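Local atomic coordinates of CRP-like protein Clp (Xanthomonas campestris pv. campestris, PDB entry 3IWZ), a protein that acts as a global transcriptional regulator of virulence genes, binding DNA as a homodimer and apparently losing that ability when it binds cyclic di-GMP. Residues S34-P48 / R98-E112. Numbering follows the deposited sequence.
Sequences SHRRRYPTRTDVFRP and REVILRTRTQCELAE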
loop_
_atom_site.group_PDB
_atom_site.type_symbol
_atom_site.label_atom_id
_atom_site.label_comp_id
_atom_site.label_asym_id
_atom_site.label_seq_id
_atom_site.Cartn_x
_atom_site.Cartn_y
_atom_site.Cartn_z
ATOM N N SER D 34 13.236 6.327 -23.618
ATOM C CA SER D 34 11.791 6.172 -23.512
ATOM C C SER D 34 11.004 6.753 -24.683
ATOM O O SER D 34 11.498 7.593 -25.437
ATOM C CB SER D 34 11.290 6.823 -22.227
ATOM O OG SER D 34 11.396 8.229 -22.322
ATOM N N HIS D 35 9.761 6.297 -24.801
ATOM C CA HIS D 35 8.845 6.736 -25.845
ATOM C C HIS D 35 7.773 7.630 -25.217
ATOM O O HIS D 35 6.860 7.149 -24.538
ATOM C CB HIS D 35 8.202 5.506 -26.510
ATOM C CG HIS D 35 7.291 5.830 -27.658
ATOM N ND1 HIS D 35 7.564 6.827 -28.570
ATOM C CD2 HIS D 35 6.138 5.249 -28.068
ATOM C CE1 HIS D 35 6.617 6.848 -29.495
ATOM N NE2 HIS D 35 5.741 5.901 -29.214
ATOM N N ARG D 36 7.902 8.935 -25.426
ATOM C CA ARG D 36 6.947 9.898 -24.893
ATOM C C ARG D 36 5.679 9.923 -25.740
ATOM O O ARG D 36 5.737 10.034 -26.964
ATOM C CB ARG D 36 7.565 11.303 -24.871
ATOM C CG ARG D 36 8.680 11.515 -23.846
ATOM C CD ARG D 36 9.935 12.055 -24.522
ATOM N NE ARG D 36 10.680 12.999 -23.688
ATOM C CZ ARG D 36 10.206 14.170 -23.269
ATOM N NH1 ARG D 36 8.977 14.546 -23.602
ATOM N NH2 ARG D 36 10.962 14.975 -22.526
ATOM N N ARG D 37 4.528 9.824 -25.087
ATOM C CA ARG D 37 3.256 9.847 -25.793
ATOM C C ARG D 37 2.246 10.702 -25.040
ATOM O O ARG D 37 2.140 10.611 -23.816
ATOM C CB ARG D 37 2.707 8.429 -25.946
ATOM C CG ARG D 37 1.381 8.360 -26.688
ATOM C CD ARG D 37 0.817 6.939 -26.687
ATOM N NE ARG D 37 1.792 5.954 -27.153
ATOM C CZ ARG D 37 1.569 4.644 -27.198
ATOM N NH1 ARG D 37 0.399 4.155 -26.806
ATOM N NH2 ARG D 37 2.514 3.819 -27.633
ATOM N N ARG D 38 1.514 11.535 -25.775
ATOM C CA ARG D 38 0.501 12.403 -25.183
ATOM C C ARG D 38 -0.809 11.633 -25.013
ATOM O O ARG D 38 -1.179 10.834 -25.870
ATOM C CB ARG D 38 0.273 13.629 -26.081
ATOM C CG ARG D 38 1.510 14.510 -26.281
ATOM C CD ARG D 38 1.725 15.495 -25.131
ATOM N NE ARG D 38 0.799 16.627 -25.184
ATOM C CZ ARG D 38 0.741 17.502 -26.186
ATOM N NH1 ARG D 38 1.558 17.383 -27.228
ATOM N NH2 ARG D 38 -0.142 18.491 -26.155
ATOM N N TYR D 39 -1.506 11.866 -23.902
ATOM C CA TYR D 39 -2.772 11.183 -23.644
ATOM C C TYR D 39 -3.862 12.189 -23.341
ATOM O O TYR D 39 -3.632 13.179 -22.650
ATOM C CB TYR D 39 -2.653 10.229 -22.447
ATOM C CG TYR D 39 -1.690 9.095 -22.660
ATOM C CD1 TYR D 39 -2.138 7.824 -23.024
ATOM C CD2 TYR D 39 -0.320 9.300 -22.533
ATOM C CE1 TYR D 39 -1.237 6.793 -23.254
ATOM C CE2 TYR D 39 0.579 8.283 -22.762
ATOM C CZ TYR D 39 0.119 7.037 -23.122
ATOM O OH TYR D 39 1.034 6.050 -23.356
ATOM N N PRO D 40 -5.073 11.946 -23.852
ATOM C CA PRO D 40 -6.185 12.868 -23.599
ATOM C C PRO D 40 -6.597 12.649 -22.148
ATOM O O PRO D 40 -6.175 11.657 -21.533
ATOM C CB PRO D 40 -7.280 12.383 -24.560
ATOM C CG PRO D 40 -6.563 11.391 -25.505
ATOM C CD PRO D 40 -5.508 10.792 -24.656
ATOM N N THR D 41 -7.410 13.558 -21.606
ATOM C CA THR D 41 -7.893 13.419 -20.235
ATOM C C THR D 41 -8.909 12.268 -20.210
ATOM O O THR D 41 -9.311 11.768 -21.269
ATOM C CB THR D 41 -8.571 14.727 -19.739
ATOM O OG1 THR D 41 -8.831 14.632 -18.331
ATOM C CG2 THR D 41 -9.882 14.970 -20.467
ATOM N N ARG D 42 -9.300 11.836 -19.011
ATOM C CA ARG D 42 -10.262 10.744 -18.831
ATOM C C ARG D 42 -9.949 9.472 -19.612
ATOM O O ARG D 42 -10.835 8.678 -19.927
ATOM C CB ARG D 42 -11.673 11.223 -19.168
ATOM C CG ARG D 42 -12.280 12.065 -18.055
ATOM C CD ARG D 42 -13.643 12.625 -18.414
ATOM N NE ARG D 42 -14.449 12.803 -17.211
ATOM C CZ ARG D 42 -14.925 11.793 -16.490
ATOM N NH1 ARG D 42 -14.677 10.544 -16.864
ATOM N NH2 ARG D 42 -15.631 12.024 -15.390
ATOM N N THR D 43 -8.675 9.269 -19.902
ATOM C CA THR D 43 -8.253 8.097 -20.645
ATOM C C THR D 43 -7.646 7.063 -19.698
ATOM O O THR D 43 -6.657 7.344 -19.022
ATOM C CB THR D 43 -7.179 8.458 -21.675
ATOM O OG1 THR D 43 -7.618 9.571 -22.464
ATOM C CG2 THR D 43 -6.894 7.271 -22.571
ATOM N N ASP D 44 -8.239 5.878 -19.640
ATOM C CA ASP D 44 -7.697 4.827 -18.793
ATOM C C ASP D 44 -6.500 4.223 -19.549
ATOM O O ASP D 44 -6.680 3.416 -20.455
ATOM C CB ASP D 44 -8.773 3.763 -18.521
ATOM C CG ASP D 44 -9.806 4.215 -17.483
ATOM O OD1 ASP D 44 -9.740 5.365 -17.004
ATOM O OD2 ASP D 44 -10.694 3.411 -17.137
ATOM N N VAL D 45 -5.284 4.623 -19.187
ATOM C CA VAL D 45 -4.082 4.125 -19.860
ATOM C C VAL D 45 -3.960 2.599 -19.857
ATOM O O VAL D 45 -3.398 2.020 -20.785
ATOM C CB VAL D 45 -2.803 4.736 -19.261
ATOM C CG1 VAL D 45 -1.602 4.365 -20.134
ATOM C CG2 VAL D 45 -2.944 6.253 -19.158
ATOM N N PHE D 46 -4.452 1.956 -18.800
ATOM C CA PHE D 46 -4.479 0.497 -18.707
ATOM C C PHE D 46 -5.403 0.070 -17.569
ATOM O O PHE D 46 -5.512 0.758 -16.543
ATOM C CB PHE D 46 -3.064 -0.130 -18.577
ATOM C CG PHE D 46 -2.350 0.160 -17.286
ATOM C CD1 PHE D 46 -2.872 -0.254 -16.068
ATOM C CD2 PHE D 46 -1.131 0.818 -17.298
ATOM C CE1 PHE D 46 -2.194 -0.018 -14.883
ATOM C CE2 PHE D 46 -0.442 1.059 -16.114
ATOM C CZ PHE D 46 -0.975 0.641 -14.905
ATOM N N ARG D 47 -6.088 -1.054 -17.772
ATOM C CA ARG D 47 -7.039 -1.573 -16.797
ATOM C C ARG D 47 -6.614 -2.960 -16.308
ATOM O O ARG D 47 -5.799 -3.631 -16.944
ATOM C CB ARG D 47 -8.426 -1.625 -17.442
ATOM C CG ARG D 47 -8.703 -0.419 -18.335
ATOM C CD ARG D 47 -10.167 -0.260 -18.716
ATOM N NE ARG D 47 -10.968 0.183 -17.583
ATOM C CZ ARG D 47 -11.678 -0.629 -16.813
ATOM N NH1 ARG D 47 -11.696 -1.933 -17.061
ATOM N NH2 ARG D 47 -12.356 -0.139 -15.786
ATOM N N PRO D 48 -7.152 -3.407 -15.161
ATOM C CA PRO D 48 -6.744 -4.736 -14.692
ATOM C C PRO D 48 -6.946 -5.747 -15.809
ATOM O O PRO D 48 -7.998 -5.763 -16.444
ATOM C CB PRO D 48 -7.676 -4.985 -13.504
ATOM C CG PRO D 48 -7.922 -3.612 -12.981
ATOM C CD PRO D 48 -8.131 -2.802 -14.241
ATOM N N ARG D 98 -1.971 -6.360 -15.246
ATOM C CA ARG D 98 -2.088 -5.207 -14.357
ATOM C C ARG D 98 -3.084 -5.570 -13.270
ATOM O O ARG D 98 -3.923 -6.449 -13.459
ATOM C CB ARG D 98 -2.635 -3.991 -15.110
ATOM C CG ARG D 98 -1.781 -3.477 -16.254
ATOM C CD ARG D 98 -0.453 -2.949 -15.794
ATOM N NE ARG D 98 0.286 -2.383 -16.910
ATOM C CZ ARG D 98 1.554 -1.989 -16.858
ATOM N NH1 ARG D 98 2.241 -2.093 -15.721
ATOM N NH2 ARG D 98 2.145 -1.509 -17.954
ATOM N N GLU D 99 -3.005 -4.886 -12.136
ATOM C CA GLU D 99 -3.928 -5.149 -11.044
ATOM C C GLU D 99 -4.786 -3.916 -10.744
ATOM O O GLU D 99 -5.730 -3.979 -9.962
ATOM C CB GLU D 99 -3.159 -5.571 -9.786
ATOM C CG GLU D 99 -3.862 -6.690 -9.016
ATOM C CD GLU D 99 -3.832 -7.996 -9.775
ATOM O OE1 GLU D 99 -4.885 -8.649 -9.881
ATOM O OE2 GLU D 99 -2.749 -8.373 -10.267
ATOM N N VAL D 100 -4.468 -2.794 -11.377
ATOM C CA VAL D 100 -5.228 -1.571 -11.139
ATOM C C VAL D 100 -5.433 -0.777 -12.424
ATOM O O VAL D 100 -4.863 -1.103 -13.469
ATOM C CB VAL D 100 -4.498 -0.636 -10.140
ATOM C CG1 VAL D 100 -4.180 -1.377 -8.859
ATOM C CG2 VAL D 100 -3.223 -0.094 -10.768
ATOM N N ILE D 101 -6.238 0.274 -12.312
ATOM C CA ILE D 101 -6.528 1.189 -13.408
ATOM C C ILE D 101 -5.646 2.424 -13.286
ATOM O O ILE D 101 -5.505 2.984 -12.197
ATOM C CB ILE D 101 -7.969 1.734 -13.367
ATOM C CG1 ILE D 101 -8.989 0.600 -13.391
ATOM C CG2 ILE D 101 -8.188 2.663 -14.551
ATOM C CD1 ILE D 101 -10.443 1.098 -13.375
ATOM N N LEU D 102 -5.061 2.836 -14.409
ATOM C CA LEU D 102 -4.240 4.040 -14.493
ATOM C C LEU D 102 -5.062 4.973 -15.384
ATOM O O LEU D 102 -5.181 4.751 -16.593
ATOM C CB LEU D 102 -2.894 3.756 -15.153
ATOM C CG LEU D 102 -2.055 4.997 -15.469
ATOM C CD1 LEU D 102 -1.668 5.706 -14.171
ATOM C CD2 LEU D 102 -0.813 4.597 -16.255
ATOM N N ARG D 103 -5.624 6.014 -14.782
ATOM C CA ARG D 103 -6.489 6.945 -15.494
ATOM C C ARG D 103 -6.016 8.397 -15.429
ATOM O O ARG D 103 -5.776 8.936 -14.347
ATOM C CB ARG D 103 -7.899 6.796 -14.911
ATOM C CG ARG D 103 -8.933 7.831 -15.291
ATOM C CD ARG D 103 -10.229 7.548 -14.526
ATOM N NE ARG D 103 -10.798 6.245 -14.880
ATOM C CZ ARG D 103 -11.761 5.630 -14.195
ATOM N NH1 ARG D 103 -12.278 6.187 -13.102
ATOM N NH2 ARG D 103 -12.213 4.458 -14.607
ATOM N N THR D 104 -5.864 9.025 -16.594
ATOM C CA THR D 104 -5.449 10.429 -16.664
ATOM C C THR D 104 -6.584 11.298 -16.115
ATOM O O THR D 104 -7.751 11.052 -16.403
ATOM C CB THR D 104 -5.170 10.877 -18.119
ATOM O OG1 THR D 104 -6.374 10.754 -18.898
ATOM C CG2 THR D 104 -4.062 10.033 -18.741
ATOM N N ARG D 105 -6.245 12.308 -15.323
ATOM C CA ARG D 105 -7.263 13.195 -14.759
ATOM C C ARG D 105 -7.279 14.477 -15.572
ATOM O O ARG D 105 -8.225 15.257 -15.511
ATOM C CB ARG D 105 -6.951 13.524 -13.307
ATOM C CG ARG D 105 -6.829 12.332 -12.386
ATOM C CD ARG D 105 -6.396 12.807 -11.012
ATOM N NE ARG D 105 -7.368 13.747 -10.465
ATOM C CZ ARG D 105 -7.052 14.932 -9.953
ATOM N NH1 ARG D 105 -5.786 15.322 -9.921
ATOM N NH2 ARG D 105 -8.001 15.725 -9.474
ATOM N N THR D 106 -6.202 14.678 -16.322
ATOM C CA THR D 106 -6.035 15.836 -17.191
ATOM C C THR D 106 -5.292 15.321 -18.410
ATOM O O THR D 106 -5.040 14.121 -18.530
ATOM C CB THR D 106 -5.164 16.938 -16.536
ATOM O OG1 THR D 106 -3.840 16.439 -16.325
ATOM C CG2 THR D 106 -5.749 17.380 -15.206
ATOM N N GLN D 107 -4.949 16.220 -19.323
ATOM C CA GLN D 107 -4.198 15.822 -20.504
ATOM C C GLN D 107 -2.808 15.481 -19.959
ATOM O O GLN D 107 -2.290 16.196 -19.106
ATOM C CB GLN D 107 -4.129 16.987 -21.496
ATOM C CG GLN D 107 -3.644 16.619 -22.887
ATOM C CD GLN D 107 -4.173 17.574 -23.951
ATOM O OE1 GLN D 107 -3.400 18.243 -24.641
ATOM N NE2 GLN D 107 -5.499 17.644 -24.083
ATOM N N CYS D 108 -2.199 14.404 -20.438
ATOM C CA CYS D 108 -0.893 14.020 -19.908
ATOM C C CYS D 108 0.162 13.624 -20.918
ATOM O O CYS D 108 -0.141 13.190 -22.025
ATOM C CB CYS D 108 -1.042 12.839 -18.932
ATOM S SG CYS D 108 -2.087 13.124 -17.506
ATOM N N GLU D 109 1.414 13.762 -20.498
ATOM C CA GLU D 109 2.554 13.358 -21.301
ATOM C C GLU D 109 3.198 12.256 -20.452
ATOM O O GLU D 109 3.616 12.505 -19.325
ATOM C CB GLU D 109 3.545 14.511 -21.492
ATOM C CG GLU D 109 4.071 14.611 -22.918
ATOM C CD GLU D 109 5.531 15.009 -22.998
ATOM O OE1 GLU D 109 5.905 16.049 -22.410
ATOM O OE2 GLU D 109 6.301 14.283 -23.662
ATOM N N LEU D 110 3.237 11.037 -20.975
ATOM C CA LEU D 110 3.824 9.922 -20.241
ATOM C C LEU D 110 4.915 9.264 -21.065
ATOM O O LEU D 110 4.726 8.982 -22.244
ATOM C CB LEU D 110 2.758 8.870 -19.905
ATOM C CG LEU D 110 1.508 9.328 -19.144
ATOM C CD1 LEU D 110 0.590 8.145 -18.915
ATOM C CD2 LEU D 110 1.903 9.957 -17.824
ATOM N N ALA D 111 6.058 9.026 -20.439
ATOM C CA ALA D 111 7.166 8.376 -21.111
ATOM C C ALA D 111 7.142 6.918 -20.675
ATOM O O ALA D 111 7.220 6.631 -19.483
ATOM C CB ALA D 111 8.482 9.026 -20.706
ATOM N N GLU D 112 7.023 6.000 -21.627
ATOM C CA GLU D 112 6.997 4.585 -21.295
ATOM C C GLU D 112 8.241 3.838 -21.770
ATOM O O GLU D 112 8.883 4.223 -22.752
ATOM C CB GLU D 112 5.739 3.912 -21.865
ATOM C CG GLU D 112 5.583 3.995 -23.372
ATOM C CD GLU D 112 4.512 3.050 -23.903
ATOM O OE1 GLU D 112 4.149 3.180 -25.091
ATOM O OE2 GLU D 112 4.042 2.171 -23.142
#
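F46 sits sandwiched between L102 and R98 inside the beta roll of the cyclic nucleotide-binding domain, the jelly-roll fold shared with CRP. L102 CB rests over the centre of one ring face, 3.7 Å from the F46 centroid. On the opposite face R98, its chain folded at chi2 (-65°), lays its guanidinium nearly flat, planes 14° apart, a cation-pi stack with R98 CZ 4.1 Å from the centroid. R98 NH2 donates a hydrogen bond to T54 O. V45 CB packs on L102 CD2 at 3.6 Å, while its CG2 reaches L110 CD1. L110 CD1 also lies over the face of the Y39 ring, a CH-pi contact, the two side chains crossing at about a right angle, and Y56 of strand 54-58 lies against Y39 and V45.

F46, L102, Y39 and L110 are buried where the paired chains pass from one sheet to the other. Strand 35-39 runs antiparallel to 108-112 through six backbone hydrogen bonds; past the corner at V45, L102 N bonds to F46 O. In the loop before it, T104 OG1 donates to P40 O (2.8 Å) and accepts from T43 N (2.9 Å).

Farther out, R36 NH1 makes a salt bridge to E109 OE2 (2.7 Å). In a salt-bridge network, R103 grips D44 side-on through NE and NH2, both carboxylate oxygens using syn lone pairs. D44 OD2 offers its anti lone pair to R47 NE, 3.3 Å away and in the R47 guanidinium plane.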